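Local coordinates for protein HemO (Neisseria meningitidis, PDB 1J77) that binds heme and probably opens its porphyrin ring oxidatively, as heme oxygenases do, at residues Pro100-Ala103 and Gly109-Tyr112. Residues are numbered along the deposited sequence; the frame is centred on the assembly and turned at random.
Sequences PYEA and GWLY. With HEM (protoporphyrin IX containing Fe), chain B.
Pro100 and Glu102, on the loop leading into helix 104-119, both press against the indole of Trp110. The five-membered ring receives the aliphatic part of Glu102, whose CB stands over one face in a CH-pi contact, 4.1 Å from the ring centroid and 19° off the normal. At the far end of the indole, Pro100 CB approaches Trp110 CH2 obliquely, at 3.6 Å, with Pro100 CG close beside it. Trp110 is buried and also packs on Val56 and Ile59 of helix 39-60 and on Ala180 of helix 167-192, so the contact ties the lead-in loop to the core of the all-helical heme oxygenase fold.

Polar contact between the segments runs through one water. It lies in the plane of the indole at its edge, accepting from Trp110 NE1 at 2.9 Å and donating to Glu102 OE1 at 2.7 Å. In Glu102, CG lies anti to the backbone N (chi1 -167°), beside the carbonyl carbon, and the bend at chi2 turns the carboxylate to the amide of Ala103; there OE2 takes a nearly straight bond from Ala103 N, 2.8 Å long and met on the anti side. Both carboxylate oxygens are thus engaged while CB and CG stay against the ring.

Two residues further along the helix, Tyr112 binds the heme: its OH donates to propionate oxygen O1D, in the ring plane at its edge, at 2.7 Å, while the heme methyl CMD sits over one face of the phenol, 3.8 Å above its plane and toward the rim.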
loop_
_atom_site.group_PDB
_atom_site.type_symbol
_atom_site.label_atom_id
_atom_site.label_comp_id
_atom_site.label_asym_id
_atom_site.label_seq_id
_atom_site.Cartn_x
_atom_site.Cartn_y
_atom_site.Cartn_z
ATOM N N PRO A 100 -10.914 8.527 0.285
ATOM C CA PRO A 100 -10.033 9.586 -0.230
ATOM C C PRO A 100 -9.910 9.464 -1.724
ATOM O O PRO A 100 -9.904 8.336 -2.252
ATOM C CB PRO A 100 -8.686 9.275 0.435
ATOM C CG PRO A 100 -9.034 8.423 1.621
ATOM C CD PRO A 100 -10.254 7.682 1.304
ATOM N N TYR A 101 -9.787 10.594 -2.425
ATOM C CA TYR A 101 -9.648 10.597 -3.863
ATOM C C TYR A 101 -8.703 11.756 -4.108
ATOM O O TYR A 101 -9.082 12.833 -4.593
ATOM C CB TYR A 101 -11.033 10.817 -4.491
ATOM C CG TYR A 101 -11.181 10.551 -5.958
ATOM C CD1 TYR A 101 -11.462 9.266 -6.450
ATOM C CD2 TYR A 101 -11.130 11.572 -6.882
ATOM C CE1 TYR A 101 -11.640 9.030 -7.799
ATOM C CE2 TYR A 101 -11.311 11.341 -8.192
ATOM C CZ TYR A 101 -11.583 10.071 -8.684
ATOM O OH TYR A 101 -11.827 9.889 -10.036
ATOM N N GLU A 102 -7.426 11.493 -3.847
ATOM C CA GLU A 102 -6.445 12.552 -3.825
ATOM C C GLU A 102 -6.009 12.926 -5.241
ATOM O O GLU A 102 -6.109 12.137 -6.203
ATOM C CB GLU A 102 -5.241 12.142 -2.955
ATOM C CG GLU A 102 -4.310 13.309 -2.632
ATOM C CD GLU A 102 -5.001 14.519 -2.058
ATOM O OE1 GLU A 102 -5.156 14.523 -0.797
ATOM O OE2 GLU A 102 -5.369 15.474 -2.867
ATOM N N ALA A 103 -5.480 14.142 -5.355
ATOM C CA ALA A 103 -5.074 14.678 -6.646
ATOM C C ALA A 103 -3.773 15.456 -6.537
ATOM O O ALA A 103 -3.284 15.706 -5.432
ATOM C CB ALA A 103 -6.171 15.606 -7.167
ATOM N N GLY A 109 2.449 11.303 -3.599
ATOM C CA GLY A 109 2.725 10.653 -2.312
ATOM C C GLY A 109 1.933 9.376 -2.043
ATOM O O GLY A 109 2.501 8.410 -1.529
ATOM N N TRP A 110 0.649 9.364 -2.366
ATOM C CA TRP A 110 -0.162 8.150 -2.269
ATOM C C TRP A 110 0.351 7.083 -3.186
ATOM O O TRP A 110 0.376 5.892 -2.853
ATOM C CB TRP A 110 -1.662 8.396 -2.543
ATOM C CG TRP A 110 -2.353 9.142 -1.475
ATOM C CD1 TRP A 110 -2.176 10.432 -1.101
ATOM C CD2 TRP A 110 -3.378 8.625 -0.636
ATOM N NE1 TRP A 110 -2.985 10.720 -0.040
ATOM C CE2 TRP A 110 -3.772 9.640 0.237
ATOM C CE3 TRP A 110 -4.015 7.397 -0.549
ATOM C CZ2 TRP A 110 -4.783 9.465 1.215
ATOM C CZ3 TRP A 110 -5.010 7.229 0.412
ATOM C CH2 TRP A 110 -5.361 8.252 1.286
ATOM N N LEU A 111 0.728 7.480 -4.401
ATOM C CA LEU A 111 1.293 6.539 -5.305
ATOM C C LEU A 111 2.615 5.887 -4.804
ATOM O O LEU A 111 2.794 4.683 -4.957
ATOM C CB LEU A 111 1.486 7.207 -6.689
ATOM C CG LEU A 111 2.063 6.290 -7.752
ATOM C CD1 LEU A 111 1.262 5.111 -8.043
ATOM C CD2 LEU A 111 2.334 7.095 -9.037
ATOM N N TYR A 112 3.507 6.701 -4.278
ATOM C CA TYR A 112 4.737 6.218 -3.620
ATOM C C TYR A 112 4.384 5.179 -2.531
ATOM O O TYR A 112 4.927 4.056 -2.532
ATOM C CB TYR A 112 5.505 7.409 -3.027
ATOM C CG TYR A 112 6.551 6.978 -2.017
ATOM C CD1 TYR A 112 7.775 6.434 -2.431
ATOM C CD2 TYR A 112 6.283 7.084 -0.673
ATOM C CE1 TYR A 112 8.702 6.001 -1.495
ATOM C CE2 TYR A 112 7.197 6.627 0.286
ATOM C CZ TYR A 112 8.415 6.091 -0.130
ATOM O OH TYR A 112 9.338 5.650 0.845
HETATM C CHA HEM B . 9.315 -0.829 2.047
HETATM C CHB HEM B . 8.189 -4.264 5.269
HETATM C CHC HEM B . 3.524 -2.840 5.131
HETATM C CHD HEM B . 4.772 0.907 2.270
HETATM C C1A HEM B . 9.392 -1.938 2.854
HETATM C C2A HEM B . 10.565 -2.829 3.003
HETATM C C3A HEM B . 10.223 -3.758 3.893
HETATM C C4A HEM B . 8.864 -3.510 4.353
HETATM C CMA HEM B . 11.129 -4.917 4.379
HETATM C CAA HEM B . 11.928 -2.793 2.253
HETATM C CBA HEM B . 11.852 -3.747 1.061
HETATM C CGA HEM B . 13.088 -3.664 0.186
HETATM O O1A HEM B . 13.819 -2.634 0.278
HETATM O O2A HEM B . 13.335 -4.644 -0.579
HETATM C C1B HEM B . 6.826 -4.195 5.518
HETATM C C2B HEM B . 6.095 -5.094 6.366
HETATM C C3B HEM B . 4.793 -4.687 6.365
HETATM C C4B HEM B . 4.689 -3.558 5.443
HETATM C CMB HEM B . 6.788 -6.271 7.100
HETATM C CAB HEM B . 3.599 -5.338 7.066
HETATM C CBB HEM B . 3.723 -5.918 8.256
HETATM C C1C HEM B . 3.461 -1.749 4.305
HETATM C C2C HEM B . 2.241 -1.053 3.899
HETATM C C3C HEM B . 2.603 0.010 3.165
HETATM C C4C HEM B . 4.026 -0.013 2.967
HETATM C CMC HEM B . 0.839 -1.437 4.396
HETATM C CAC HEM B . 1.715 1.070 2.529
HETATM C CBC HEM B . 0.480 1.257 2.985
HETATM C C1D HEM B . 6.092 0.754 1.987
HETATM C C2D HEM B . 6.814 1.691 1.165
HETATM C C3D HEM B . 8.220 1.185 1.104
HETATM C C4D HEM B . 8.203 -0.027 1.886
HETATM C CMD HEM B . 6.230 2.949 0.518
HETATM C CAD HEM B . 9.406 1.747 0.320
HETATM C CBD HEM B . 10.446 2.371 1.203
HETATM C CGD HEM B . 11.457 2.960 0.244
HETATM O O1D HEM B . 11.249 4.122 -0.179
HETATM O O2D HEM B . 12.497 2.289 -0.040
HETATM N NA HEM B . 8.392 -2.399 3.677
HETATM N NB HEM B . 5.949 -3.250 5.007
HETATM N NC HEM B . 4.494 -1.092 3.703
HETATM N ND HEM B . 6.933 -0.278 2.426
HETATM FE FE HEM B . 6.481 -1.685 3.781
HETATM O O HOH W 1 -3.428 13.444 1.001
HETATM O O HOH W 2 6.029 -2.781 2.230
#